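Local coordinates for ABC transporter substrate binding protein (Ribose) (Agrobacterium vitis, PDB 5DKV) that binds a sugar, here alpha-D-tagatopyranose, between its two lobes and probably delivers such ligands to an ABC transporter, at residues D39-T44 with A277-Y282; G303-N308 with P315-F320; S152-I157 with P190-L195; V163-V168 with Q180-E185. One frame throughout, in Å; residues are numbered along the deposited sequence.

Interaction 1: D39-T44 with A277-Y282; sequences DAFYIT and AEIGYY. With T6T (alpha-D-tagatopyranose), chain E.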
loop_
_atom_site.group_PDB
_atom_site.type_symbol
_atom_site.label_atom_id
_atom_site.label_comp_id
_atom_site.label_asym_id
_atom_site.label_seq_id
_atom_site.Cartn_x
_atom_site.Cartn_y
_atom_site.Cartn_z
ATOM N N ASP A 39 0.093 6.911 8.597
ATOM C CA ASP A 39 0.737 6.010 7.666
ATOM C C ASP A 39 1.113 6.897 6.496
ATOM O O ASP A 39 0.256 7.486 5.853
ATOM C CB ASP A 39 -0.230 4.870 7.273
ATOM C CG ASP A 39 0.340 3.890 6.245
ATOM O OD1 ASP A 39 1.277 4.233 5.486
ATOM O OD2 ASP A 39 -0.182 2.746 6.186
ATOM N N ALA A 40 2.410 7.020 6.249
ATOM C CA ALA A 40 2.916 7.936 5.237
ATOM C C ALA A 40 2.348 7.638 3.847
ATOM O O ALA A 40 2.197 8.546 3.038
ATOM C CB ALA A 40 4.443 7.883 5.212
ATOM N N PHE A 41 1.993 6.386 3.595
ATOM C CA PHE A 41 1.380 6.031 2.321
ATOM C C PHE A 41 0.051 6.761 2.156
ATOM O O PHE A 41 -0.212 7.411 1.131
ATOM C CB PHE A 41 1.157 4.530 2.223
ATOM C CG PHE A 41 0.399 4.085 0.991
ATOM C CD1 PHE A 41 1.029 3.964 -0.216
ATOM C CD2 PHE A 41 -0.937 3.734 1.077
ATOM C CE1 PHE A 41 0.360 3.532 -1.339
ATOM C CE2 PHE A 41 -1.637 3.301 -0.050
ATOM C CZ PHE A 41 -0.993 3.207 -1.270
ATOM N N TYR A 42 -0.795 6.673 3.171
ATOM C CA TYR A 42 -2.111 7.291 3.068
ATOM C C TYR A 42 -2.015 8.812 3.188
ATOM O O TYR A 42 -2.831 9.545 2.631
ATOM C CB TYR A 42 -3.058 6.710 4.113
ATOM C CG TYR A 42 -3.392 5.253 3.828
ATOM C CD1 TYR A 42 -4.092 4.889 2.659
ATOM C CD2 TYR A 42 -3.001 4.243 4.678
ATOM C CE1 TYR A 42 -4.373 3.571 2.377
ATOM C CE2 TYR A 42 -3.281 2.903 4.382
ATOM C CZ TYR A 42 -3.966 2.582 3.240
ATOM O OH TYR A 42 -4.220 1.250 3.016
ATOM N N ILE A 43 -1.035 9.289 3.935
ATOM C CA ILE A 43 -0.837 10.730 4.068
ATOM C C ILE A 43 -0.471 11.307 2.721
ATOM O O ILE A 43 -0.966 12.371 2.338
ATOM C CB ILE A 43 0.230 11.029 5.149
ATOM C CG1 ILE A 43 -0.354 10.687 6.512
ATOM C CG2 ILE A 43 0.710 12.489 5.119
ATOM C CD1 ILE A 43 0.676 10.616 7.632
ATOM N N THR A 44 0.388 10.605 1.986
ATOM C CA THR A 44 0.807 11.054 0.662
ATOM C C THR A 44 -0.323 10.894 -0.359
ATOM O O THR A 44 -0.503 11.756 -1.214
ATOM C CB THR A 44 2.064 10.292 0.217
ATOM O OG1 THR A 44 3.058 10.455 1.231
ATOM C CG2 THR A 44 2.593 10.823 -1.077
ATOM N N ALA A 277 0.430 9.431 -4.195
ATOM C CA ALA A 277 -0.189 10.687 -4.599
ATOM C C ALA A 277 -0.937 10.496 -5.913
ATOM O O ALA A 277 -2.028 11.035 -6.104
ATOM C CB ALA A 277 0.864 11.816 -4.715
ATOM N N GLU A 278 -0.347 9.710 -6.809
ATOM C CA GLU A 278 -0.983 9.351 -8.084
ATOM C C GLU A 278 -2.335 8.642 -7.852
ATOM O O GLU A 278 -3.336 8.909 -8.515
ATOM C CB GLU A 278 -0.020 8.465 -8.852
ATOM C CG GLU A 278 -0.346 8.182 -10.280
ATOM C CD GLU A 278 0.731 7.367 -10.948
ATOM O OE1 GLU A 278 1.946 7.658 -10.757
ATOM O OE2 GLU A 278 0.352 6.423 -11.691
ATOM N N ILE A 279 -2.362 7.728 -6.886
ATOM C CA ILE A 279 -3.588 7.031 -6.538
ATOM C C ILE A 279 -4.650 7.989 -6.053
ATOM O O ILE A 279 -5.799 7.931 -6.507
ATOM C CB ILE A 279 -3.320 5.943 -5.474
ATOM C CG1 ILE A 279 -2.416 4.866 -6.078
ATOM C CG2 ILE A 279 -4.633 5.339 -4.973
ATOM C CD1 ILE A 279 -1.933 3.869 -5.047
ATOM N N GLY A 280 -4.286 8.882 -5.129
ATOM C CA GLY A 280 -5.193 9.872 -4.647
ATOM C C GLY A 280 -5.706 10.808 -5.718
ATOM O O GLY A 280 -6.898 11.140 -5.742
ATOM N N TYR A 281 -4.785 11.260 -6.554
ATOM C CA TYR A 281 -5.055 12.233 -7.607
ATOM C C TYR A 281 -6.059 11.651 -8.588
ATOM O O TYR A 281 -7.083 12.268 -8.885
ATOM C CB TYR A 281 -3.753 12.600 -8.311
ATOM C CG TYR A 281 -3.827 13.822 -9.195
ATOM C CD1 TYR A 281 -3.393 15.048 -8.738
ATOM C CD2 TYR A 281 -4.320 13.742 -10.495
ATOM C CE1 TYR A 281 -3.452 16.167 -9.549
ATOM C CE2 TYR A 281 -4.378 14.862 -11.309
ATOM C CZ TYR A 281 -3.932 16.063 -10.833
ATOM O OH TYR A 281 -3.993 17.185 -11.646
ATOM N N TYR A 282 -5.770 10.450 -9.083
ATOM C CA TYR A 282 -6.656 9.830 -10.064
ATOM C C TYR A 282 -7.957 9.398 -9.423
ATOM O O TYR A 282 -8.996 9.411 -10.063
ATOM C CB TYR A 282 -5.968 8.665 -10.766
ATOM C CG TYR A 282 -5.121 9.159 -11.923
ATOM C CD1 TYR A 282 -3.825 9.621 -11.724
ATOM C CD2 TYR A 282 -5.632 9.197 -13.208
ATOM C CE1 TYR A 282 -3.070 10.097 -12.777
ATOM C CE2 TYR A 282 -4.876 9.699 -14.278
ATOM C CZ TYR A 282 -3.599 10.129 -14.057
ATOM O OH TYR A 282 -2.854 10.592 -15.117
HETATM O O3 T6T E . 1.754 -0.562 1.863
HETATM C C3 T6T E . 0.765 0.432 2.096
HETATM C C4 T6T E . -0.502 -0.006 1.499
HETATM O O4 T6T E . -0.327 -0.149 0.041
HETATM C C5 T6T E . -0.948 -1.266 2.100
HETATM O O5 T6T E . -2.246 -1.653 1.618
HETATM C C6 T6T E . -1.120 -1.147 3.605
HETATM O O6 T6T E . 0.125 -0.669 4.194
HETATM C C2 T6T E . 0.551 0.592 3.613
HETATM O O2 T6T E . -0.416 1.598 3.799
HETATM C C1 T6T E . 1.774 0.893 4.384
HETATM O O1 T6T E . 2.370 2.085 3.982
#
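Phe41 and Ile279 meet where the first turn of helix 40-56 approaches helix 276-291, and the Phe41 side chain links that helix pairing to the bound tagatose. With CG anti to the backbone N (chi1 174°), the ring is directed away from its own helix. Followed outward, Phe41 CB lies 3.2 Å from O1 of the sugar, CG and CD2 pass C3, C4 and O2, and the CE2 end runs under O4, which sits 3.6 Å above the ring plane, displaced toward the rim. The outermost atom, Phe41 CZ, also meets Ile279 CD1 at 3.9 Å, the two side chains standing roughly perpendicular. One turn further along helix 40-56, Thr44 O receives a CA-H...O contact from Ala277 CA at 3.6 Å; Thr44 and Ala277 are the closest CA pair of the two segments. Thr44 OG1 is turned back to Ala40 O and also bonds to the backbone N of Ala323.

Asp39 occupies the N-cap position: its OD1 accepts from Phe41 N at 3.0 Å, on the anti side but 31° out of the carboxylate plane. The same OD1 accepts from O1 of the sugar at 2.8 Å, and OD2 accepts from O2 of the sugar at 2.7 Å. Asp116, Thr174, Arg178, Asn228, Asp254 and Gln274 supply further hydrogen bonds to the ligand. Hydrogen bonding and van der Waals contact with the sugar thus both come from the N-terminal end of helix 40-56, and the double use of the Asp39 carboxylate, as helix cap and sugar acceptor, should fix its rotation.

Interaction 2: G303-N308 with P315-F320; sequences GFTVIN and PAVARF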
loop_
_atom_site.group_PDB
_atom_site.type_symbol
_atom_site.label_atom_id
_atom_site.label_comp_id
_atom_site.label_asym_id
_atom_site.label_seq_id
_atom_site.Cartn_x
_atom_site.Cartn_y
_atom_site.Cartn_z
ATOM N N GLY A 303 2.266 3.015 -10.780
ATOM C CA GLY A 303 3.564 2.359 -10.887
ATOM C C GLY A 303 4.431 2.344 -9.648
ATOM O O GLY A 303 4.000 2.738 -8.572
ATOM N N PHE A 304 5.661 1.870 -9.830
ATOM C CA PHE A 304 6.646 1.821 -8.765
ATOM C C PHE A 304 7.867 2.637 -9.153
ATOM O O PHE A 304 8.177 2.820 -10.337
ATOM C CB PHE A 304 7.090 0.390 -8.473
ATOM C CG PHE A 304 5.981 -0.523 -8.131
ATOM C CD1 PHE A 304 5.355 -0.411 -6.911
ATOM C CD2 PHE A 304 5.571 -1.495 -9.008
ATOM C CE1 PHE A 304 4.328 -1.254 -6.574
ATOM C CE2 PHE A 304 4.567 -2.335 -8.681
ATOM C CZ PHE A 304 3.931 -2.216 -7.466
ATOM N N THR A 305 8.544 3.135 -8.129
ATOM C CA THR A 305 9.867 3.725 -8.261
ATOM C C THR A 305 10.792 2.938 -7.346
ATOM O O THR A 305 10.595 2.928 -6.132
ATOM C CB THR A 305 9.866 5.211 -7.882
ATOM O OG1 THR A 305 9.014 5.942 -8.774
ATOM C CG2 THR A 305 11.270 5.807 -7.954
ATOM N N VAL A 306 11.785 2.276 -7.932
ATOM C CA VAL A 306 12.763 1.508 -7.155
ATOM C C VAL A 306 13.903 2.441 -6.743
ATOM O O VAL A 306 14.574 3.024 -7.585
ATOM C CB VAL A 306 13.278 0.314 -7.949
ATOM C CG1 VAL A 306 14.247 -0.519 -7.100
ATOM C CG2 VAL A 306 12.080 -0.562 -8.410
ATOM N N ILE A 307 14.072 2.604 -5.432
ATOM C CA ILE A 307 15.032 3.532 -4.860
ATOM C C ILE A 307 16.199 2.741 -4.279
ATOM O O ILE A 307 16.008 1.765 -3.540
ATOM C CB ILE A 307 14.389 4.442 -3.756
ATOM C CG1 ILE A 307 13.111 5.095 -4.284
ATOM C CG2 ILE A 307 15.397 5.526 -3.303
ATOM C CD1 ILE A 307 12.368 5.959 -3.245
ATOM N N ASN A 308 17.413 3.136 -4.647
ATOM C CA ASN A 308 18.615 2.506 -4.123
ATOM C C ASN A 308 19.564 3.566 -3.564
ATOM O O ASN A 308 19.248 4.751 -3.581
ATOM C CB ASN A 308 19.308 1.686 -5.222
ATOM C CG ASN A 308 19.689 2.532 -6.432
ATOM O OD1 ASN A 308 20.437 3.491 -6.306
ATOM N ND2 ASN A 308 19.211 2.153 -7.606
ATOM N N PRO A 315 16.799 13.712 -8.602
ATOM C CA PRO A 315 15.586 14.463 -8.223
ATOM C C PRO A 315 14.276 13.827 -8.625
ATOM O O PRO A 315 13.304 13.893 -7.864
ATOM C CB PRO A 315 15.754 15.805 -8.960
ATOM C CG PRO A 315 16.987 15.646 -9.863
ATOM C CD PRO A 315 17.802 14.554 -9.265
ATOM N N ALA A 316 14.238 13.266 -9.829
ATOM C CA ALA A 316 13.063 12.564 -10.303
ATOM C C ALA A 316 12.703 11.406 -9.375
ATOM O O ALA A 316 11.577 10.938 -9.399
ATOM C CB ALA A 316 13.293 12.056 -11.723
ATOM N N VAL A 317 13.669 10.930 -8.583
ATOM C CA VAL A 317 13.436 9.781 -7.687
ATOM C C VAL A 317 13.051 10.217 -6.285
ATOM O O VAL A 317 12.077 9.705 -5.723
ATOM C CB VAL A 317 14.700 8.865 -7.613
ATOM C CG1 VAL A 317 14.488 7.733 -6.658
ATOM C CG2 VAL A 317 15.024 8.320 -8.984
ATOM N N ALA A 318 13.800 11.157 -5.712
ATOM C CA ALA A 318 13.574 11.575 -4.325
ATOM C C ALA A 318 12.179 12.160 -4.098
ATOM O O ALA A 318 11.657 12.125 -2.992
ATOM C CB ALA A 318 14.626 12.582 -3.903
ATOM N N ARG A 319 11.594 12.697 -5.152
ATOM C CA ARG A 319 10.253 13.261 -5.064
ATOM C C ARG A 319 9.200 12.202 -4.776
ATOM O O ARG A 319 8.055 12.546 -4.460
ATOM C CB ARG A 319 9.904 13.976 -6.351
ATOM C CG ARG A 319 9.846 13.073 -7.556
ATOM C CD ARG A 319 9.781 13.905 -8.834
ATOM N NE ARG A 319 9.679 13.086 -10.043
ATOM C CZ ARG A 319 8.597 12.989 -10.814
ATOM N NH1 ARG A 319 7.480 13.656 -10.527
ATOM N NH2 ARG A 319 8.634 12.212 -11.889
ATOM N N PHE A 320 9.569 10.921 -4.896
ATOM C CA PHE A 320 8.629 9.811 -4.622
ATOM C C PHE A 320 8.727 9.323 -3.169
ATOM O O PHE A 320 7.912 8.495 -2.713
ATOM C CB PHE A 320 8.868 8.647 -5.585
ATOM C CG PHE A 320 8.395 8.931 -6.980
ATOM C CD1 PHE A 320 7.052 8.798 -7.293
ATOM C CD2 PHE A 320 9.274 9.369 -7.960
ATOM C CE1 PHE A 320 6.602 9.072 -8.560
ATOM C CE2 PHE A 320 8.826 9.646 -9.247
ATOM C CZ PHE A 320 7.489 9.500 -9.543
#
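Thr305 and Phe320 make the polar-to-aromatic part of this contact. Thr305 OG1 stands 3.4 Å above the Phe320 ring plane, over its centre: OG1 is 3.5 Å from Phe320 CG and 3.9 Å from Phe320 CZ, nearly equal across the ring. The Thr305 side chain stands roughly perpendicular to that of Phe320. Thr305 OG1 also has a hydrogen-bond partner outside the contact, His275 NE2, and the His275 ring stacks with Phe320, so hydroxyl, imidazole and phenyl group together.

The apolar part centres on one methyl group, Val317 CG1. It reaches Ile307 CG1 at 3.8 Å and Thr305 CG2 at 4.0 Å, and because CG1 lies anti to the backbone N of Val317 (chi1 177°), it projects between the two strand side chains. Ile307 and Val317 lie alongside each other, running opposite ways.

The alternation of the strand explains which residues take part. Thr305 and Ile307 direct their CB atoms to the C-terminal segment, whereas Val306 points away from 315-320 and packs beside Phe270 and Ile272 of the neighbouring strand and on Ile148 of helix 142-156. Strand 299-307 of this periplasmic binding protein fold pairs antiparallel with 270-273 and parallel with 137-140; the short helix 315-318 folds back over it after a brief connection.

Bonds within 315-320 shape the turn after that helix. Phe320 N donates to Val317 O at 2.9 Å, and Arg319 NE donates to Ala316 O at 2.9 Å, approaching 30° from the carbonyl plane. The Arg319 guanidinium lies with one face against Phe320 CE2, 3.4 Å from its plane.

Interaction 3: S152-I157 with P190-L195; sequences SLALAI and PGITVL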
loop_
_atom_site.group_PDB
_atom_site.type_symbol
_atom_site.label_atom_id
_atom_site.label_comp_id
_atom_site.label_asym_id
_atom_site.label_seq_id
_atom_site.Cartn_x
_atom_site.Cartn_y
_atom_site.Cartn_z
ATOM N N SER A 152 14.815 -8.032 -6.832
ATOM C CA SER A 152 15.738 -7.122 -6.150
ATOM C C SER A 152 16.485 -7.835 -5.021
ATOM O O SER A 152 17.701 -7.705 -4.893
ATOM C CB SER A 152 14.994 -5.905 -5.597
ATOM O OG SER A 152 14.358 -5.173 -6.641
ATOM N N LEU A 153 15.753 -8.580 -4.200
ATOM C CA LEU A 153 16.368 -9.311 -3.098
ATOM C C LEU A 153 17.261 -10.410 -3.622
ATOM O O LEU A 153 18.329 -10.650 -3.065
ATOM C CB LEU A 153 15.306 -9.885 -2.148
ATOM C CG LEU A 153 15.822 -10.503 -0.846
ATOM C CD1 LEU A 153 16.568 -9.475 -0.019
ATOM C CD2 LEU A 153 14.675 -11.106 -0.043
ATOM N N ALA A 154 16.850 -11.087 -4.694
ATOM C CA ALA A 154 17.689 -12.143 -5.242
ATOM C C ALA A 154 19.018 -11.557 -5.694
ATOM O O ALA A 154 20.073 -12.175 -5.544
ATOM C CB ALA A 154 16.981 -12.849 -6.409
ATOM N N LEU A 155 18.960 -10.361 -6.270
ATOM C CA LEU A 155 20.182 -9.676 -6.708
ATOM C C LEU A 155 21.071 -9.360 -5.508
ATOM O O LEU A 155 22.295 -9.581 -5.525
ATOM C CB LEU A 155 19.830 -8.387 -7.461
ATOM C CG LEU A 155 20.982 -7.556 -8.009
ATOM C CD1 LEU A 155 21.665 -8.311 -9.129
ATOM C CD2 LEU A 155 20.451 -6.210 -8.499
ATOM N N ALA A 156 20.446 -8.856 -4.456
ATOM C CA ALA A 156 21.173 -8.406 -3.281
ATOM C C ALA A 156 21.911 -9.559 -2.590
ATOM O O ALA A 156 23.013 -9.356 -2.075
ATOM C CB ALA A 156 20.227 -7.732 -2.312
ATOM N N ILE A 157 21.327 -10.761 -2.614
ATOM C CA ILE A 157 21.911 -11.917 -1.921
ATOM C C ILE A 157 22.711 -12.820 -2.868
ATOM O O ILE A 157 23.163 -13.894 -2.477
ATOM C CB ILE A 157 20.829 -12.756 -1.188
ATOM C CG1 ILE A 157 19.886 -13.467 -2.172
ATOM C CG2 ILE A 157 20.081 -11.868 -0.187
ATOM C CD1 ILE A 157 18.814 -14.328 -1.484
ATOM N N PRO A 190 16.378 -21.514 -7.856
ATOM C CA PRO A 190 16.524 -22.757 -7.085
ATOM C C PRO A 190 17.502 -22.689 -5.908
ATOM O O PRO A 190 17.407 -23.526 -4.999
ATOM C CB PRO A 190 17.014 -23.759 -8.136
ATOM C CG PRO A 190 17.637 -22.927 -9.202
ATOM C CD PRO A 190 16.803 -21.685 -9.257
ATOM N N GLY A 191 18.420 -21.730 -5.917
ATOM C CA GLY A 191 19.393 -21.608 -4.840
ATOM C C GLY A 191 18.845 -20.858 -3.637
ATOM O O GLY A 191 19.483 -20.789 -2.592
ATOM N N ILE A 192 17.647 -20.295 -3.784
ATOM C CA ILE A 192 17.039 -19.508 -2.709
ATOM C C ILE A 192 15.992 -20.319 -1.963
ATOM O O ILE A 192 15.151 -20.989 -2.561
ATOM C CB ILE A 192 16.422 -18.205 -3.280
ATOM C CG1 ILE A 192 17.546 -17.298 -3.786
ATOM C CG2 ILE A 192 15.591 -17.458 -2.213
ATOM C CD1 ILE A 192 17.076 -15.976 -4.404
ATOM N N THR A 193 16.068 -20.258 -0.645
ATOM C CA THR A 193 15.109 -20.906 0.232
ATOM C C THR A 193 14.207 -19.852 0.845
ATOM O O THR A 193 14.694 -18.911 1.467
ATOM C CB THR A 193 15.817 -21.682 1.359
ATOM O OG1 THR A 193 16.704 -22.660 0.799
ATOM C CG2 THR A 193 14.807 -22.386 2.273
ATOM N N VAL A 194 12.899 -20.006 0.672
ATOM C CA VAL A 194 11.956 -19.088 1.287
ATOM C C VAL A 194 11.425 -19.710 2.565
ATOM O O VAL A 194 10.678 -20.697 2.538
ATOM C CB VAL A 194 10.790 -18.736 0.337
ATOM C CG1 VAL A 194 9.851 -17.736 0.979
ATOM C CG2 VAL A 194 11.329 -18.155 -0.962
ATOM N N LEU A 195 11.822 -19.122 3.691
ATOM C CA LEU A 195 11.374 -19.575 4.999
ATOM C C LEU A 195 9.938 -19.084 5.251
ATOM O O LEU A 195 9.395 -18.300 4.469
ATOM C CB LEU A 195 12.312 -19.068 6.093
ATOM C CG LEU A 195 13.803 -19.408 5.933
ATOM C CD1 LEU A 195 14.620 -18.778 7.068
ATOM C CD2 LEU A 195 14.030 -20.891 5.901
#
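The terminal methyl of Ile192, CD1, touches both Ala154 and Ile157 and is the focus of the tight side of this contact. It lies 3.7 Å from Ala154 CB and 3.8 Å from Ile157 CD1, with Ile192 CG1 at 4.0 Å from the same Ile157 methyl. Ile157, the first residue to leave helical geometry after helix 142-156, holds CG1 between its backbone N and carbonyl carbon (chi1 68°), and the extended chain beyond, chi2 179°, carries CD1 over to Ile192. The two isoleucine side chains are inclined to each other and touch through their terminal methyls. Van der Waals contact between aliphatic carbons thus accounts for the whole meeting, and only 107 Å² is buried in all.

On the loose side Leu155 turns its CB away from the strand and is exposed; Pro190, Gly191 and Thr193 are exposed too and do not touch 152-157.

Ile192 also rests on Val163 of strand 161-167 and on Met186 of helix 173-186, while Ile157 packs on Val163 and Lys249. The end of helix 142-156 is thereby set against 192-199, one of the two edge strands of the sheet, beside its neighbour 161-167.

Interaction 4: V163-V168 with Q180-E185; sequences VYVSNV and QGFKSE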
loop_
_atom_site.group_PDB
_atom_site.type_symbol
_atom_site.label_atom_id
_atom_site.label_comp_id
_atom_site.label_asym_id
_atom_site.label_seq_id
_atom_site.Cartn_x
_atom_site.Cartn_y
_atom_site.Cartn_z
ATOM N N VAL A 163 15.788 -16.654 2.810
ATOM C CA VAL A 163 15.063 -15.379 2.949
ATOM C C VAL A 163 13.686 -15.651 3.537
ATOM O O VAL A 163 13.260 -16.792 3.621
ATOM C CB VAL A 163 14.875 -14.633 1.583
ATOM C CG1 VAL A 163 16.205 -14.377 0.920
ATOM C CG2 VAL A 163 13.978 -15.434 0.647
ATOM N N TYR A 164 12.982 -14.593 3.930
ATOM C CA TYR A 164 11.582 -14.720 4.289
ATOM C C TYR A 164 10.881 -13.397 4.054
ATOM O O TYR A 164 11.523 -12.356 3.931
ATOM C CB TYR A 164 11.410 -15.169 5.748
ATOM C CG TYR A 164 11.691 -14.097 6.777
ATOM C CD1 TYR A 164 12.972 -13.824 7.181
ATOM C CD2 TYR A 164 10.657 -13.357 7.336
ATOM C CE1 TYR A 164 13.235 -12.852 8.118
ATOM C CE2 TYR A 164 10.910 -12.380 8.289
ATOM C CZ TYR A 164 12.207 -12.128 8.668
ATOM O OH TYR A 164 12.512 -11.149 9.602
ATOM N N VAL A 165 9.555 -13.469 3.989
ATOM C CA VAL A 165 8.702 -12.307 3.874
ATOM C C VAL A 165 8.195 -11.891 5.265
ATOM O O VAL A 165 7.632 -12.705 6.019
ATOM C CB VAL A 165 7.490 -12.582 2.970
ATOM C CG1 VAL A 165 6.596 -11.317 2.849
ATOM C CG2 VAL A 165 7.926 -13.084 1.572
ATOM N N SER A 166 8.412 -10.627 5.590
ATOM C CA SER A 166 7.837 -10.009 6.754
ATOM C C SER A 166 6.569 -9.332 6.257
ATOM O O SER A 166 6.631 -8.474 5.385
ATOM C CB SER A 166 8.830 -9.015 7.380
ATOM O OG SER A 166 8.254 -8.223 8.390
ATOM N N ASN A 167 5.422 -9.765 6.762
ATOM C CA ASN A 167 4.139 -9.294 6.261
ATOM C C ASN A 167 3.180 -8.920 7.373
ATOM O O ASN A 167 3.481 -9.087 8.565
ATOM C CB ASN A 167 3.516 -10.368 5.372
ATOM C CG ASN A 167 2.675 -9.800 4.267
ATOM O OD1 ASN A 167 2.337 -8.618 4.266
ATOM N ND2 ASN A 167 2.346 -10.639 3.304
ATOM N N VAL A 168 2.028 -8.389 6.985
ATOM C CA VAL A 168 1.098 -7.811 7.946
ATOM C C VAL A 168 0.210 -8.874 8.588
ATOM O O VAL A 168 0.380 -9.219 9.764
ATOM C CB VAL A 168 0.228 -6.729 7.248
ATOM C CG1 VAL A 168 -0.751 -6.111 8.225
ATOM C CG2 VAL A 168 1.111 -5.646 6.682
ATOM N N GLN A 180 2.332 -13.235 -2.721
ATOM C CA GLN A 180 2.163 -14.203 -3.812
ATOM C C GLN A 180 3.148 -13.938 -4.950
ATOM O O GLN A 180 3.726 -14.874 -5.506
ATOM C CB GLN A 180 0.730 -14.193 -4.340
ATOM C CG GLN A 180 -0.291 -14.834 -3.390
ATOM C CD GLN A 180 -0.013 -16.313 -3.080
ATOM O OE1 GLN A 180 0.091 -17.151 -3.984
ATOM N NE2 GLN A 180 0.097 -16.633 -1.792
ATOM N N GLY A 181 3.343 -12.671 -5.297
ATOM C CA GLY A 181 4.226 -12.336 -6.407
ATOM C C GLY A 181 5.656 -12.638 -6.026
ATOM O O GLY A 181 6.447 -13.151 -6.820
ATOM N N PHE A 182 6.000 -12.332 -4.781
ATOM C CA PHE A 182 7.337 -12.611 -4.293
ATOM C C PHE A 182 7.619 -14.110 -4.356
ATOM O O PHE A 182 8.667 -14.529 -4.836
ATOM C CB PHE A 182 7.492 -12.111 -2.857
ATOM C CG PHE A 182 8.834 -12.416 -2.240
ATOM C CD1 PHE A 182 9.056 -13.611 -1.570
ATOM C CD2 PHE A 182 9.853 -11.474 -2.295
ATOM C CE1 PHE A 182 10.301 -13.879 -0.994
ATOM C CE2 PHE A 182 11.075 -11.708 -1.720
ATOM C CZ PHE A 182 11.312 -12.929 -1.056
ATOM N N LYS A 183 6.689 -14.916 -3.852
ATOM C CA LYS A 183 6.918 -16.359 -3.781
ATOM C C LYS A 183 6.911 -17.022 -5.158
ATOM O O LYS A 183 7.694 -17.956 -5.408
ATOM C CB LYS A 183 5.884 -17.034 -2.878
ATOM C CG LYS A 183 6.149 -16.759 -1.391
ATOM C CD LYS A 183 5.142 -17.456 -0.485
ATOM C CE LYS A 183 5.576 -17.394 0.982
ATOM N NZ LYS A 183 4.517 -17.927 1.897
ATOM N N SER A 184 6.048 -16.550 -6.049
ATOM C CA SER A 184 6.029 -17.112 -7.394
ATOM C C SER A 184 7.332 -16.785 -8.144
ATOM O O SER A 184 7.879 -17.626 -8.879
ATOM C CB SER A 184 4.793 -16.635 -8.172
ATOM O OG SER A 184 4.757 -15.237 -8.340
ATOM N N GLU A 185 7.846 -15.576 -7.967
ATOM C CA GLU A 185 9.130 -15.219 -8.575
ATOM C C GLU A 185 10.260 -16.037 -7.945
ATOM O O GLU A 185 11.079 -16.609 -8.656
ATOM C CB GLU A 185 9.386 -13.704 -8.438
ATOM C CG GLU A 185 10.797 -13.215 -8.855
ATOM C CD GLU A 185 11.143 -13.401 -10.338
ATOM O OE1 GLU A 185 12.295 -13.838 -10.633
ATOM O OE2 GLU A 185 10.296 -13.075 -11.206
#
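Strand 161-167 runs beneath helix 173-186 with Val165 and Phe182 as the nearest pair, their CA atoms 8.3 Å apart, a spacing wide enough for a layer of side chains. The two are the first strand and the helix of a beta-alpha-beta unit whose second strand is 192-199, parallel to and adjacent to 161-167, as in the alpha/beta lobes of periplasmic binding proteins.

Phe182 fills the space between them. Its CG is anti to the backbone N (chi1 177°), which sends the ring from the helix down to the sheet. Val165 extends up from the strand to meet it and sets CG2 3.4 Å from Phe182 CD1, and 3.6 Å from Phe182 CE1, a close contact made obliquely to the ring. Val163, two residues back on the same strand face, reaches the ring edge instead: its CG2 lies near the ring plane. All three residues are buried, and the ring of Phe182 also meets that of Phe225 with planes at about 15°, and touches Ala150 and Leu153 of helix 142-156.

At the strand's end, Asn167 ND2 bonds to Glu179 OE1 and Thr175 O, fastening it to the same helix. At the tip of the Phe182 ring, CZ stands 4.0 Å from Val163 CG2.

Overall arrangement
From the N terminus, the first segment, 39-44, opens the largest loop, which interaction 1 closes at 277-282 after 232 intervening residues. Inside it, 152-157 opens the loop closed by interaction 3 at 190-195, and interaction 4, 163-168 with 180-185, is nested within that. Interactions 3 and 4 touch: backbone bonds between strands 161-167 and 192-199 make them one continuous region. Interaction 2 follows in series after interaction 1 closes, folding the C-terminal segment onto strand 299-307; the two touch where helix 276-291 is followed in the chain by that strand. Interaction 1 lies beside the sugar; interactions 3 and 4, centres 11 Å apart, build one end of the sheet.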